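PDB 4TKC: mannose recognizing lectin from Marasmius oreades, which binds mannose, held here at two separate pockets of a bulb-type lectin fold, consistent with a role in carbohydrate recognition. Local coordinates for residues L101-Y104 against A110-H113; D54-S59 against T77-T82; Q41-L44 against R48-W51. All blocks are in the same frame, centred on the assembly; numbering follows the deposited sequence.

In the fold
Contacts 1 and 3 are hairpins, each pairing the last two strands of a four-stranded antiparallel sheet. Contact 2 instead ties a loop, residues 54-59, to strand 78-81, an outer strand of another sheet. Each hairpin has a classic beta bulge across it; the bulge of strand 78-81 faces strand 69-72, not the loop. All three are partly buried. Contacts 1 and 3 hold more buried side chains, with a sugar pocket (contact 1) or a ring with a lysine (contact 3) on one face. Contact 2 is smaller and held mainly by Lys-56. Trp-112, Trp-51 and Trp-80 meet between the sheets. Contacts 1 and 2 reach bound mannose; in contact 3, Lys-49 and Gln-41 bind Asp-54 of contact 2.

Contact 1: residues L101-Y104 against A110-H113; sequences LVVY and AVWH. With MAN (alpha-D-mannopyranose), chain D.
The carbonyl oxygen of Val-103 takes two N-H groups from the facing strand. Val-111 N donates to Val-103 O at 2.9 Å; Trp-112 N bonds the same Val-103 O weakly, at 3.5 Å. This is a classic beta bulge, and it shifts the register by one residue between Val-103 and Tyr-104. Val-103 N returns a bond to Trp-112 O. At the bulge Val-103 CG1 packs on Val-111 CG2.

On one face, Val-102 CG1 lies over the centre of the Tyr-104 ring and also meets Ala-110 CB at 3.7 Å. Tyr-104 OH bonds to mannose O4 at 2.7 Å; either hydroxyl could be the donor. Gln-96 NE2 also binds Tyr-104 OH. Ala-110 CB touches mannose C6 at 3.7 Å. His-113 CG sits between its backbone N and carbonyl carbon (chi1 76°); the ring leads away from strand 101-104, with mannose O6 over one face. These three residues line a mannose pocket of the bulb-type lectin fold, where Gln-96, Asp-98 and Asn-100 also bond the sugar.

On the other face, Val-103 CG2 meets Trp-112 CE3 at 4.0 Å.

Strand 101-105 lies between strands 92-95 and 109-113. Leu-101 and Val-103 pack on Leu-93, while Trp-112 touches Thr-82 and Thr-84.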
ATOM      1  N   LEU A 101      -9.059  -7.854 -14.892  1.00 15.38           N
ATOM      2  CA  LEU A 101      -8.448  -7.650 -13.539  1.00 15.35           C
ATOM      3  C   LEU A 101      -8.773  -8.975 -12.841  1.00 17.46           C
ATOM      4  O   LEU A 101      -9.951  -9.366 -12.709  1.00 15.96           O
ATOM      5  CB  LEU A 101      -9.109  -6.474 -12.874  1.00 16.75           C
ATOM      6  CG  LEU A 101      -8.552  -6.181 -11.454  1.00 17.45           C
ATOM      7  CD1 LEU A 101      -7.170  -5.553 -11.512  1.00 15.69           C
ATOM      8  CD2 LEU A 101      -9.540  -5.295 -10.714  1.00 17.95           C
ATOM      9  N   VAL A 102      -7.727  -9.644 -12.351  1.00 15.14           N
ATOM     10  CA  VAL A 102      -7.806 -11.009 -11.924  1.00 13.94           C
ATOM     11  C   VAL A 102      -7.165 -11.215 -10.533  1.00 13.89           C
ATOM     12  O   VAL A 102      -6.028 -10.780 -10.311  1.00 15.30           O
ATOM     13  CB  VAL A 102      -7.120 -11.968 -12.946  1.00 16.10           C
ATOM     14  CG1 VAL A 102      -7.405 -13.420 -12.603  1.00 14.69           C
ATOM     15  CG2 VAL A 102      -7.554 -11.691 -14.388  1.00 15.24           C
ATOM     16  N   VAL A 103      -7.885 -11.928  -9.654  1.00 14.33           N
ATOM     17  CA  VAL A 103      -7.272 -12.477  -8.409  1.00 14.74           C
ATOM     18  C   VAL A 103      -6.810 -13.887  -8.731  1.00 15.71           C
ATOM     19  O   VAL A 103      -7.633 -14.762  -9.086  1.00 17.37           O
ATOM     20  CB  VAL A 103      -8.232 -12.532  -7.214  1.00 15.19           C
ATOM     21  CG1 VAL A 103      -7.515 -13.167  -6.027  1.00 16.04           C
ATOM     22  CG2 VAL A 103      -8.747 -11.136  -6.844  1.00 15.07           C
ATOM     23  N   TYR A 104      -5.507 -14.069  -8.740  1.00 15.09           N
ATOM     24  CA  TYR A 104      -4.859 -15.344  -8.916  1.00 16.18           C
ATOM     25  C   TYR A 104      -4.456 -15.958  -7.578  1.00 14.87           C
ATOM     26  O   TYR A 104      -3.853 -15.272  -6.715  1.00 16.41           O
ATOM     27  CB  TYR A 104      -3.602 -15.198  -9.772  1.00 15.89           C
ATOM     28  CG  TYR A 104      -3.857 -14.997 -11.259  1.00 16.12           C
ATOM     29  CD1 TYR A 104      -4.299 -16.050 -12.082  1.00 16.21           C
ATOM     30  CD2 TYR A 104      -3.712 -13.756 -11.830  1.00 14.93           C
ATOM     31  CE1 TYR A 104      -4.542 -15.842 -13.418  1.00 16.72           C
ATOM     32  CE2 TYR A 104      -3.911 -13.563 -13.182  1.00 14.98           C
ATOM     33  CZ  TYR A 104      -4.357 -14.605 -13.962  1.00 17.61           C
ATOM     34  OH  TYR A 104      -4.621 -14.427 -15.313  1.00 16.70           O
ATOM     35  N   ALA A 110      -6.940 -18.557 -11.628  1.00 17.11           N
ATOM     36  CA  ALA A 110      -7.822 -17.418 -11.522  1.00 15.25           C
ATOM     37  C   ALA A 110      -8.971 -17.843 -10.635  1.00 18.02           C
ATOM     38  O   ALA A 110      -9.656 -18.835 -10.954  1.00 22.69           O
ATOM     39  CB  ALA A 110      -8.316 -16.952 -12.908  1.00 18.15           C
ATOM     40  N   VAL A 111      -9.186 -17.125  -9.525  1.00 16.88           N
ATOM     41  CA  VAL A 111     -10.321 -17.392  -8.638  1.00 17.44           C
ATOM     42  C   VAL A 111     -11.377 -16.268  -8.588  1.00 15.71           C
ATOM     43  O   VAL A 111     -12.433 -16.406  -7.968  1.00 18.40           O
ATOM     44  CB  VAL A 111      -9.850 -17.716  -7.198  1.00 17.21           C
ATOM     45  CG1 VAL A 111      -9.074 -19.011  -7.194  1.00 18.03           C
ATOM     46  CG2 VAL A 111      -8.960 -16.622  -6.557  1.00 18.04           C
ATOM     47  N   TRP A 112     -11.084 -15.176  -9.272  1.00 16.78           N
ATOM     48  CA  TRP A 112     -12.011 -14.073  -9.434  1.00 17.17           C
ATOM     49  C   TRP A 112     -11.499 -13.187 -10.576  1.00 15.93           C
ATOM     50  O   TRP A 112     -10.290 -13.064 -10.827  1.00 17.89           O
ATOM     51  CB  TRP A 112     -12.148 -13.251  -8.146  1.00 19.84           C
ATOM     52  CG  TRP A 112     -13.114 -12.107  -8.226  1.00 18.14           C
ATOM     53  CD1 TRP A 112     -14.406 -12.109  -7.811  1.00 20.78           C
ATOM     54  CD2 TRP A 112     -12.852 -10.769  -8.702  1.00 18.07           C
ATOM     55  NE1 TRP A 112     -14.982 -10.892  -8.047  1.00 21.05           N
ATOM     56  CE2 TRP A 112     -14.046 -10.044  -8.573  1.00 18.10           C
ATOM     57  CE3 TRP A 112     -11.749 -10.141  -9.287  1.00 16.61           C
ATOM     58  CZ2 TRP A 112     -14.152  -8.705  -8.962  1.00 19.30           C
ATOM     59  CZ3 TRP A 112     -11.857  -8.843  -9.672  1.00 18.73           C
ATOM     60  CH2 TRP A 112     -13.042  -8.120  -9.482  1.00 19.43           C
ATOM     61  N   HIS A 113     -12.431 -12.646 -11.342  1.00 16.85           N
ATOM     62  CA  HIS A 113     -12.057 -11.709 -12.370  1.00 16.31           C
ATOM     63  C   HIS A 113     -13.190 -10.742 -12.670  1.00 16.40           C
ATOM     64  O   HIS A 113     -14.393 -11.019 -12.404  1.00 22.01           O
ATOM     65  CB  HIS A 113     -11.520 -12.444 -13.611  1.00 22.63           C
ATOM     66  CG  HIS A 113     -12.568 -13.097 -14.460  1.00 31.87           C
ATOM     67  ND1 HIS A 113     -13.478 -14.008 -13.964  1.00 60.52           N
ATOM     68  CD2 HIS A 113     -12.817 -13.005 -15.788  1.00 34.61           C
ATOM     69  CE1 HIS A 113     -14.255 -14.431 -14.952  1.00 62.65           C
ATOM     70  NE2 HIS A 113     -13.908 -13.796 -16.055  1.00 71.60           N
TER
HETATM   71  C1  MAN D 203      -9.056 -14.669 -19.533  1.00 18.99           C
HETATM   72  C2  MAN D 203      -7.693 -13.998 -19.415  1.00 20.18           C
HETATM   73  C3  MAN D 203      -6.846 -14.791 -18.424  1.00 18.07           C
HETATM   74  C4  MAN D 203      -7.576 -14.904 -17.075  1.00 17.41           C
HETATM   75  C5  MAN D 203      -8.954 -15.539 -17.287  1.00 18.32           C
HETATM   76  C6  MAN D 203      -9.766 -15.520 -16.017  1.00 18.97           C
HETATM   77  O1  MAN D 203      -8.929 -15.934 -20.149  1.00 22.40           O
HETATM   78  O2  MAN D 203      -7.900 -12.672 -19.015  1.00 16.87           O
HETATM   79  O3  MAN D 203      -5.623 -14.110 -18.250  1.00 17.98           O
HETATM   80  O4  MAN D 203      -6.793 -15.680 -16.183  1.00 17.45           O
HETATM   81  O5  MAN D 203      -9.688 -14.840 -18.293  1.00 18.61           O
HETATM   82  O6  MAN D 203     -10.949 -16.270 -16.191  1.00 24.91           O

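Contact 2: residues D54-S59 against T77-T82; sequences DGKNAS and TAVWHT. With BMA (beta-D-mannopyranose), chain B.
Lys-56 and Val-79 carry the polar part of this contact. Lys-56 NZ donates to Val-79 O at 3.0 Å. The ammonium group is tilted 33° from the carbonyl plane, with a C=O...N angle of 118°. The same Lys-56 NZ gives a second bond to a water O at 2.8 Å, and that water donates to Ala-78 O. Two successive carbonyls of the strand are thus tied to one lysine, directly and through water.

The apolar part lies along the same lysine. The bend at chi3 (71°) brings CE beside Val-79 CB and lets NZ reach the carbonyl oxygen. The two side chains run alongside each other, head to tail, with Lys-56 CB 3.7 Å from Val-79 CB. Val-79 CG1 rests on the backbone oxygen of Lys-56. Val-79 CG2, the other methyl, meets Ala-58 CB at 4.1 Å.

Sugar contacts come from the same strand. Ala-78 CB touches C6 of the bound mannose at 3.5 Å, and mannose O6 lies over one face of the His-81 ring.

Val-79 and Trp-80 both face Gly-71 in a classic beta bulge. Val-79 CB points to the loop and Ala-78 CB away from it. Ala-78 and His-81 line a mannose pocket of the bulb-type lectin fold, completed by Gln-64, Asp-66, Asn-68, Tyr-72 and Asn-85.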
ATOM      1  N   ASP A  54     -18.636   2.338  -7.554  1.00 19.22           N
ATOM      2  CA  ASP A  54     -18.741   3.786  -7.434  1.00 19.92           C
ATOM      3  C   ASP A  54     -19.704   4.154  -6.320  1.00 18.22           C
ATOM      4  O   ASP A  54     -20.571   3.379  -5.973  1.00 20.03           O
ATOM      5  CB  ASP A  54     -19.304   4.361  -8.741  1.00 21.69           C
ATOM      6  CG  ASP A  54     -18.383   4.150  -9.930  1.00 20.58           C
ATOM      7  OD1 ASP A  54     -17.138   4.167  -9.755  1.00 21.61           O
ATOM      8  OD2 ASP A  54     -18.897   4.027 -11.056  1.00 31.07           O
ATOM      9  N   GLY A  55     -19.451   5.287  -5.673  1.00 17.54           N
ATOM     10  CA  GLY A  55     -20.409   5.838  -4.741  1.00 20.44           C
ATOM     11  C   GLY A  55     -20.223   5.440  -3.281  1.00 19.27           C
ATOM     12  O   GLY A  55     -21.078   5.738  -2.454  1.00 21.42           O
ATOM     13  N   LYS A  56     -19.279   4.540  -3.036  1.00 18.16           N
ATOM     14  CA  LYS A  56     -19.103   4.019  -1.669  1.00 19.09           C
ATOM     15  C   LYS A  56     -17.981   4.627  -0.809  1.00 15.92           C
ATOM     16  O   LYS A  56     -17.743   4.143   0.296  1.00 18.54           O
ATOM     17  CB  LYS A  56     -18.987   2.482  -1.730  1.00 17.85           C
ATOM     18  CG  LYS A  56     -20.166   1.861  -2.478  1.00 16.21           C
ATOM     19  CD  LYS A  56     -20.251   0.350  -2.323  1.00 20.04           C
ATOM     20  CE  LYS A  56     -20.674  -0.083  -0.927  1.00 26.46           C
ATOM     21  NZ  LYS A  56     -20.888  -1.557  -0.805  1.00 38.96           N
ATOM     22  N   ASN A  57     -17.400   5.737  -1.258  1.00 15.69           N
ATOM     23  CA  ASN A  57     -16.379   6.439  -0.438  1.00 15.84           C
ATOM     24  C   ASN A  57     -15.213   5.515  -0.090  1.00 16.58           C
ATOM     25  O   ASN A  57     -14.688   5.547   1.047  1.00 17.18           O
ATOM     26  CB  ASN A  57     -16.986   7.041   0.824  1.00 16.00           C
ATOM     27  CG  ASN A  57     -16.146   8.158   1.376  1.00 20.09           C
ATOM     28  OD1 ASN A  57     -15.606   8.985   0.631  1.00 19.57           O
ATOM     29  ND2 ASN A  57     -15.979   8.153   2.689  1.00 20.21           N
ATOM     30  N   ALA A  58     -14.758   4.719  -1.057  1.00 17.19           N
ATOM     31  CA  ALA A  58     -13.580   3.891  -0.862  1.00 16.53           C
ATOM     32  C   ALA A  58     -12.351   4.743  -0.543  1.00 14.52           C
ATOM     33  O   ALA A  58     -12.118   5.784  -1.185  1.00 17.19           O
ATOM     34  CB  ALA A  58     -13.304   3.050  -2.076  1.00 17.73           C
ATOM     35  N   SER A  59     -11.611   4.311   0.495  1.00 14.86           N
ATOM     36  CA  SER A  59     -10.321   4.886   0.827  1.00 15.65           C
ATOM     37  C   SER A  59      -9.155   4.076   0.243  1.00 14.51           C
ATOM     38  O   SER A  59      -8.120   4.631  -0.150  1.00 16.13           O
ATOM     39  CB  SER A  59     -10.211   4.947   2.340  1.00 16.59           C
ATOM     40  OG  SER A  59      -8.991   5.484   2.789  1.00 17.00           O
ATOM     41  N   THR A  77     -14.648   0.079   7.139  1.00 17.54           N
ATOM     42  CA  THR A  77     -15.808  -0.713   6.670  1.00 16.59           C
ATOM     43  C   THR A  77     -15.568  -1.204   5.247  1.00 14.29           C
ATOM     44  O   THR A  77     -15.145  -0.434   4.409  1.00 16.61           O
ATOM     45  CB  THR A  77     -17.112   0.122   6.730  1.00 16.91           C
ATOM     46  OG1 THR A  77     -17.275   0.639   8.058  1.00 18.31           O
ATOM     47  CG2 THR A  77     -18.336  -0.700   6.344  1.00 17.26           C
ATOM     48  N   ALA A  78     -15.794  -2.499   5.023  1.00 14.00           N
ATOM     49  CA  ALA A  78     -15.655  -3.076   3.670  1.00 15.83           C
ATOM     50  C   ALA A  78     -16.729  -2.568   2.700  1.00 14.59           C
ATOM     51  O   ALA A  78     -17.892  -2.522   3.072  1.00 18.32           O
ATOM     52  CB  ALA A  78     -15.651  -4.593   3.744  1.00 16.53           C
ATOM     53  N   VAL A  79     -16.286  -1.999   1.584  1.00 15.37           N
ATOM     54  CA  VAL A  79     -17.225  -1.547   0.559  1.00 15.62           C
ATOM     55  C   VAL A  79     -17.199  -2.407  -0.704  1.00 15.36           C
ATOM     56  O   VAL A  79     -18.024  -2.225  -1.600  1.00 18.83           O
ATOM     57  CB  VAL A  79     -17.021  -0.068   0.157  1.00 16.20           C
ATOM     58  CG1 VAL A  79     -17.158   0.853   1.374  1.00 17.99           C
ATOM     59  CG2 VAL A  79     -15.669   0.128  -0.526  1.00 20.13           C
ATOM     60  N   TRP A  80     -16.266  -3.347  -0.784  1.00 15.75           N
ATOM     61  CA  TRP A  80     -16.145  -4.257  -1.964  1.00 14.86           C
ATOM     62  C   TRP A  80     -15.293  -5.440  -1.552  1.00 14.54           C
ATOM     63  O   TRP A  80     -14.350  -5.264  -0.772  1.00 15.77           O
ATOM     64  CB  TRP A  80     -15.419  -3.561  -3.104  1.00 16.92           C
ATOM     65  CG  TRP A  80     -15.022  -4.515  -4.232  1.00 17.71           C
ATOM     66  CD1 TRP A  80     -15.853  -5.293  -5.006  1.00 20.10           C
ATOM     67  CD2 TRP A  80     -13.695  -4.718  -4.722  1.00 15.56           C
ATOM     68  NE1 TRP A  80     -15.093  -6.022  -5.901  1.00 19.34           N
ATOM     69  CE2 TRP A  80     -13.777  -5.656  -5.783  1.00 17.93           C
ATOM     70  CE3 TRP A  80     -12.431  -4.161  -4.375  1.00 19.35           C
ATOM     71  CZ2 TRP A  80     -12.662  -6.085  -6.484  1.00 16.62           C
ATOM     72  CZ3 TRP A  80     -11.325  -4.547  -5.110  1.00 17.81           C
ATOM     73  CH2 TRP A  80     -11.458  -5.506  -6.178  1.00 19.36           C
ATOM     74  N   HIS A  81     -15.618  -6.656  -1.940  1.00 15.91           N
ATOM     75  CA  HIS A  81     -14.702  -7.754  -1.732  1.00 16.15           C
ATOM     76  C   HIS A  81     -14.905  -8.832  -2.780  1.00 16.29           C
ATOM     77  O   HIS A  81     -16.002  -9.014  -3.311  1.00 18.60           O
ATOM     78  CB  HIS A  81     -14.788  -8.294  -0.294  1.00 24.48           C
ATOM     79  CG  HIS A  81     -16.138  -8.779   0.086  1.00 24.33           C
ATOM     80  ND1 HIS A  81     -16.451 -10.123   0.165  1.00 50.59           N
ATOM     81  CD2 HIS A  81     -17.267  -8.108   0.406  1.00 25.08           C
ATOM     82  CE1 HIS A  81     -17.717 -10.257   0.522  1.00 30.71           C
ATOM     83  NE2 HIS A  81     -18.245  -9.049   0.635  1.00 52.99           N
ATOM     84  N   THR A  82     -13.799  -9.437  -3.179  1.00 15.41           N
ATOM     85  CA  THR A  82     -13.784 -10.539  -4.150  1.00 15.89           C
ATOM     86  C   THR A  82     -14.219 -11.886  -3.564  1.00 16.32           C
ATOM     87  O   THR A  82     -14.579 -12.802  -4.317  1.00 19.15           O
ATOM     88  CB  THR A  82     -12.405 -10.688  -4.786  1.00 14.47           C
ATOM     89  OG1 THR A  82     -11.445 -10.907  -3.724  1.00 15.17           O
ATOM     90  CG2 THR A  82     -12.018  -9.391  -5.501  1.00 16.17           C
TER
HETATM   91  C1  BMA B 201     -13.669 -11.168   5.671  1.00 28.12           C
HETATM   92  C2  BMA B 201     -12.196 -10.783   5.758  1.00 23.92           C
HETATM   93  C3  BMA B 201     -12.143  -9.345   6.246  1.00 26.76           C
HETATM   94  C4  BMA B 201     -12.994  -8.424   5.355  1.00 30.71           C
HETATM   95  C5  BMA B 201     -14.428  -8.944   5.208  1.00 31.78           C
HETATM   96  C6  BMA B 201     -15.246  -8.020   4.306  1.00 32.79           C
HETATM   97  O1  BMA B 201     -13.683 -12.535   5.247  1.00 29.53           O
HETATM   98  O2  BMA B 201     -11.543 -10.971   4.496  1.00 25.95           O
HETATM   99  O3  BMA B 201     -10.771  -8.946   6.286  1.00 26.37           O
HETATM  100  O4  BMA B 201     -13.044  -7.103   5.899  1.00 31.00           O
HETATM  101  O5  BMA B 201     -14.339 -10.296   4.740  1.00 40.78           O
HETATM  102  O6  BMA B 201     -16.071  -8.715   3.355  1.00 44.55           O
HETATM  103  O   HOH W   1     -20.504  -1.689   1.958  1.00 24.87           O

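Contact 3: residues Q41-L44 against R48-W51; sequences QLFL and RKLW
Leu-44 and Arg-48 bond both ways through their backbones, Leu-44 N to Arg-48 O at 2.8 Å and Arg-48 N to Leu-44 O at 2.9 Å, and Leu-42 N donates to Trp-51 O at the other end of this antiparallel pair. Between them Leu-42 O accepts Leu-50 N at 2.8 Å and, weakly, Trp-51 N.

Phe-43 and Lys-49 share one face of the hairpin. Lys-49 CB lies over the ring in a CH-pi contact, 4.1 Å from the ring centroid of Phe-43. The chain continues past the ring, and Lys-49 CD meets Gln-41 NE2 at 3.7 Å. Both polar ends are held by Asp-54: Lys-49 NZ by a salt bridge, Gln-41 NE2 by a hydrogen bond.

Leu-50 and Trp-51 facing Leu-42 form a classic beta bulge. It lies in the last strand of a sheet of the bulb-type lectin fold, where the chain turns a corner at Trp-51.

Leu-42, Leu-44, Trp-51 and the extended Arg-48 share the other face. Leu-50, at the bulge, packs on the two leucines, with Leu-42 CD2 4.0 Å from Leu-50 CB. Leu-44 and Arg-48 both set CG opposite the backbone N (chi1 -174° and 172°) and run abreast; Arg-48 NH1 passes Leu-44 CD2 at 3.9 Å. Trp-51 CB packs on Leu-42 CB, and its ring meets that of Trp-80 with the planes at about 60°.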
ATOM      1  N   GLN A  41     -12.100   1.937  -9.793  1.00 16.21           N
ATOM      2  CA  GLN A  41     -12.431   1.960 -11.245  1.00 16.16           C
ATOM      3  C   GLN A  41     -11.319   1.363 -12.081  1.00 16.56           C
ATOM      4  O   GLN A  41     -10.140   1.674 -11.918  1.00 19.74           O
ATOM      5  CB  GLN A  41     -12.680   3.405 -11.678  1.00 18.29           C
ATOM      6  CG  GLN A  41     -13.787   4.078 -10.899  1.00 20.55           C
ATOM      7  CD  GLN A  41     -14.092   5.468 -11.392  1.00 20.00           C
ATOM      8  OE1 GLN A  41     -13.201   6.211 -11.778  1.00 23.47           O
ATOM      9  NE2 GLN A  41     -15.385   5.819 -11.413  1.00 22.07           N
ATOM     10  N   LEU A  42     -11.753   0.573 -13.067  1.00 18.74           N
ATOM     11  CA  LEU A  42     -10.865  -0.054 -14.024  1.00 17.19           C
ATOM     12  C   LEU A  42     -11.145   0.646 -15.350  1.00 15.76           C
ATOM     13  O   LEU A  42     -12.256   0.531 -15.915  1.00 15.36           O
ATOM     14  CB  LEU A  42     -11.181  -1.553 -14.170  1.00 15.44           C
ATOM     15  CG  LEU A  42     -10.230  -2.377 -15.038  1.00 16.62           C
ATOM     16  CD1 LEU A  42      -8.848  -2.452 -14.393  1.00 17.05           C
ATOM     17  CD2 LEU A  42     -10.810  -3.764 -15.304  1.00 15.99           C
ATOM     18  N   PHE A  43     -10.122   1.280 -15.916  1.00 16.59           N
ATOM     19  CA  PHE A  43     -10.255   2.084 -17.137  1.00 16.62           C
ATOM     20  C   PHE A  43      -9.336   1.572 -18.234  1.00 13.66           C
ATOM     21  O   PHE A  43      -8.226   1.095 -18.013  1.00 17.52           O
ATOM     22  CB  PHE A  43      -9.904   3.559 -16.812  1.00 18.96           C
ATOM     23  CG  PHE A  43     -11.099   4.423 -16.522  1.00 19.63           C
ATOM     24  CD1 PHE A  43     -11.637   4.508 -15.243  1.00 22.03           C
ATOM     25  CD2 PHE A  43     -11.731   5.099 -17.542  1.00 20.22           C
ATOM     26  CE1 PHE A  43     -12.774   5.263 -14.996  1.00 23.49           C
ATOM     27  CE2 PHE A  43     -12.864   5.854 -17.310  1.00 22.22           C
ATOM     28  CZ  PHE A  43     -13.390   5.937 -16.040  1.00 25.47           C
ATOM     29  N   LEU A  44      -9.869   1.609 -19.447  1.00 16.50           N
ATOM     30  CA  LEU A  44      -9.102   1.406 -20.685  1.00 17.79           C
ATOM     31  C   LEU A  44      -8.835   2.760 -21.359  1.00 18.17           C
ATOM     32  O   LEU A  44      -9.788   3.510 -21.651  1.00 19.52           O
ATOM     33  CB  LEU A  44      -9.891   0.531 -21.677  1.00 17.04           C
ATOM     34  CG  LEU A  44      -9.142   0.132 -22.953  1.00 20.09           C
ATOM     35  CD1 LEU A  44      -7.859  -0.671 -22.701  1.00 20.76           C
ATOM     36  CD2 LEU A  44     -10.107  -0.666 -23.846  1.00 19.92           C
ATOM     37  N   ARG A  48     -12.474   4.477 -21.224  1.00 21.67           N
ATOM     38  CA  ARG A  48     -13.563   3.488 -21.153  1.00 22.27           C
ATOM     39  C   ARG A  48     -13.564   2.783 -19.788  1.00 18.67           C
ATOM     40  O   ARG A  48     -12.611   2.102 -19.449  1.00 21.22           O
ATOM     41  CB  ARG A  48     -13.376   2.512 -22.312  1.00 24.64           C
ATOM     42  CG  ARG A  48     -14.264   1.295 -22.363  1.00 40.21           C
ATOM     43  CD  ARG A  48     -14.005   0.569 -23.675  1.00 51.74           C
ATOM     44  NE  ARG A  48     -14.613  -0.751 -23.683  1.00 58.90           N
ATOM     45  CZ  ARG A  48     -14.366  -1.680 -24.614  1.00 59.81           C
ATOM     46  NH1 ARG A  48     -13.462  -1.463 -25.605  1.00 65.37           N
ATOM     47  NH2 ARG A  48     -14.964  -2.858 -24.500  1.00 60.55           N
ATOM     48  N   LYS A  49     -14.607   3.042 -18.992  1.00 20.80           N
ATOM     49  CA  LYS A  49     -14.775   2.415 -17.673  1.00 22.46           C
ATOM     50  C   LYS A  49     -15.242   0.978 -17.845  1.00 18.94           C
ATOM     51  O   LYS A  49     -16.390   0.711 -18.213  1.00 25.16           O
ATOM     52  CB  LYS A  49     -15.763   3.187 -16.789  1.00 20.13           C
ATOM     53  CG  LYS A  49     -15.677   2.835 -15.298  1.00 24.00           C
ATOM     54  CD  LYS A  49     -16.334   3.883 -14.385  1.00 21.62           C
ATOM     55  CE  LYS A  49     -17.841   3.901 -14.563  1.00 28.04           C
ATOM     56  NZ  LYS A  49     -18.465   4.936 -13.688  1.00 30.78           N
ATOM     57  N   LEU A  50     -14.293   0.065 -17.740  1.00 18.80           N
ATOM     58  CA  LEU A  50     -14.556  -1.365 -17.898  1.00 19.23           C
ATOM     59  C   LEU A  50     -15.381  -1.944 -16.759  1.00 18.86           C
ATOM     60  O   LEU A  50     -16.189  -2.852 -16.925  1.00 19.58           O
ATOM     61  CB  LEU A  50     -13.257  -2.131 -18.072  1.00 18.49           C
ATOM     62  CG  LEU A  50     -12.432  -1.762 -19.296  1.00 18.85           C
ATOM     63  CD1 LEU A  50     -11.127  -2.555 -19.252  1.00 19.02           C
ATOM     64  CD2 LEU A  50     -13.217  -1.982 -20.589  1.00 21.86           C
ATOM     65  N   TRP A  51     -15.073  -1.470 -15.546  1.00 16.90           N
ATOM     66  CA  TRP A  51     -15.615  -2.061 -14.330  1.00 17.47           C
ATOM     67  C   TRP A  51     -15.417  -1.060 -13.214  1.00 17.46           C
ATOM     68  O   TRP A  51     -14.450  -0.313 -13.243  1.00 18.03           O
ATOM     69  CB  TRP A  51     -14.841  -3.357 -13.998  1.00 15.49           C
ATOM     70  CG  TRP A  51     -15.304  -4.080 -12.764  1.00 16.69           C
ATOM     71  CD1 TRP A  51     -16.125  -5.158 -12.680  1.00 18.77           C
ATOM     72  CD2 TRP A  51     -14.851  -3.818 -11.417  1.00 16.15           C
ATOM     73  NE1 TRP A  51     -16.250  -5.547 -11.351  1.00 17.72           N
ATOM     74  CE2 TRP A  51     -15.491  -4.725 -10.576  1.00 16.36           C
ATOM     75  CE3 TRP A  51     -13.971  -2.896 -10.857  1.00 18.64           C
ATOM     76  CZ2 TRP A  51     -15.324  -4.721  -9.209  1.00 18.84           C
ATOM     77  CZ3 TRP A  51     -13.776  -2.900  -9.446  1.00 16.56           C
ATOM     78  CH2 TRP A  51     -14.441  -3.821  -8.655  1.00 19.19           C
TER